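Local coordinates for putative transcription regulator (PDB 3COL), which probably binds DNA as a TetR-family regulator, using an N-terminal helix-turn-helix domain to control transcription, at the interface of chains A and B. Coordinates in Å, arbitrary orientation; residue numbers count along the deposited sequence, not the author numbering. Chains: chain A/B, Putative transcription regulator.

The interface of chains A and B. Residues chain A 26, 29, 116; chain B 25-26, 30.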
ATOM      1  N   GLU A  26      15.234   3.490  -6.559  1.00 25.59           N
ATOM      2  CA  GLU A  26      15.863   2.233  -6.118  1.00 26.95           C
ATOM      3  C   GLU A  26      15.390   1.693  -4.770  1.00 26.61           C
ATOM      4  O   GLU A  26      15.912   0.675  -4.299  1.00 27.09           O
ATOM      5  CB  GLU A  26      17.383   2.339  -6.105  1.00 27.53           C
ATOM      6  CG  GLU A  26      18.009   2.998  -7.314  1.00 31.73           C
ATOM      7  CD  GLU A  26      19.486   3.259  -7.089  1.00 37.74           C
ATOM      8  OE1 GLU A  26      19.954   4.395  -7.344  1.00 40.50           O
ATOM      9  OE2 GLU A  26      20.179   2.323  -6.629  1.00 39.14           O
ATOM     10  N   ALA A  29      16.978   0.930   0.226  1.00 22.37           N
ATOM     11  CA  ALA A  29      18.253   0.214   0.129  1.00 22.38           C
ATOM     12  C   ALA A  29      19.239   0.870  -0.855  1.00 22.44           C
ATOM     13  O   ALA A  29      20.449   0.726  -0.706  1.00 22.91           O
ATOM     14  CB  ALA A  29      18.012  -1.254  -0.213  1.00 22.15           C
ATOM     15  N   LEU A 116      10.645  -1.165   4.447  1.00 36.01           N
ATOM     16  CA  LEU A 116      12.030  -1.579   4.726  1.00 39.28           C
ATOM     17  C   LEU A 116      12.373  -1.666   6.225  1.00 41.67           C
ATOM     18  O   LEU A 116      13.222  -2.485   6.636  1.00 41.71           O
ATOM     19  CB  LEU A 116      13.025  -0.661   4.012  1.00 39.00           C
ATOM     20  CG  LEU A 116      14.462  -1.172   3.945  1.00 39.92           C
ATOM     21  CD1 LEU A 116      14.753  -1.740   2.558  1.00 40.55           C
ATOM     22  CD2 LEU A 116      15.462  -0.068   4.317  1.00 40.10           C
TER
ATOM     23  N   ALA B  25      13.262  -7.996   1.232  1.00 26.45           N
ATOM     24  CA  ALA B  25      14.264  -7.314   2.054  1.00 26.99           C
ATOM     25  C   ALA B  25      14.552  -5.886   1.591  1.00 27.40           C
ATOM     26  O   ALA B  25      14.772  -5.002   2.410  1.00 27.34           O
ATOM     27  CB  ALA B  25      15.560  -8.121   2.118  1.00 26.99           C
ATOM     28  N   GLU B  26      14.548  -5.676   0.277  1.00 27.83           N
ATOM     29  CA  GLU B  26      15.028  -4.432  -0.325  1.00 28.42           C
ATOM     30  C   GLU B  26      14.004  -3.812  -1.273  1.00 28.09           C
ATOM     31  O   GLU B  26      14.218  -2.713  -1.771  1.00 28.26           O
ATOM     32  CB  GLU B  26      16.322  -4.678  -1.097  1.00 28.36           C
ATOM     33  CG  GLU B  26      17.530  -5.044  -0.249  1.00 29.47           C
ATOM     34  CD  GLU B  26      18.747  -5.393  -1.097  1.00 29.52           C
ATOM     35  OE1 GLU B  26      18.614  -6.233  -2.015  1.00 33.89           O
ATOM     36  OE2 GLU B  26      19.830  -4.837  -0.847  1.00 29.32           O
ATOM     37  N   GLY B  30      14.971  -2.754  -5.812  1.00 27.05           N
ATOM     38  CA  GLY B  30      16.287  -3.243  -5.408  1.00 26.99           C
ATOM     39  C   GLY B  30      16.761  -4.339  -6.321  1.00 27.05           C
ATOM     40  O   GLY B  30      17.967  -4.587  -6.418  1.00 27.87           O
TER
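The carboxylate of B:Glu26 meets the methyl of A:Ala29 obliquely: CB of A:Ala29 stands off one face, displaced past the border between CG and OE2, with OE2 of B:Glu26 4.1 Å from it. The other flat group is the peptide joining B:Ala25 to B:Glu26. It presents its oxygen, not a face, to A:Leu116, whose CD1 lies 3.3 Å from the carbonyl O of B:Ala25 and only slightly above the peptide plane.

A:Ala29 also rests on the aliphatic part of the glutamate. The methyl sits over the CB–CG bond, with CB of A:Ala29 3.8 Å from CG of B:Glu26. The chain of B:Glu26 runs extended from a CG placed opposite the carbonyl carbon (chi1 -68°), which lays the methylenes alongside the alanine and leaves the carboxylate at the far edge of the methyl contact. A:Leu116 comes in from the other end of the patch. With CG opposite the backbone N (chi1 -166°), its side chain reaches across to the last turn of helix 12-26, and one branch, CD1, does the touching.

The DNA-binding domains themselves thus meet here, the 3-10 turn 28-30 of chain A against the end of helix 12-26 of chain B, joined by A:Leu116 from the end of helix 106-117. Both rest on the same side of that helix end, A:Leu116 at the backbone and A:Ala29 along the glutamate side chain. The two-fold repeats the patch with chains exchanged, in keeping with the dimers usual in this family, where such contacts may help set the spacing of the two DNA-binding heads. Next to the B:Ala25 carbonyl, CD1 of A:Leu116 also packs 4.0 Å from CA of B:Glu26.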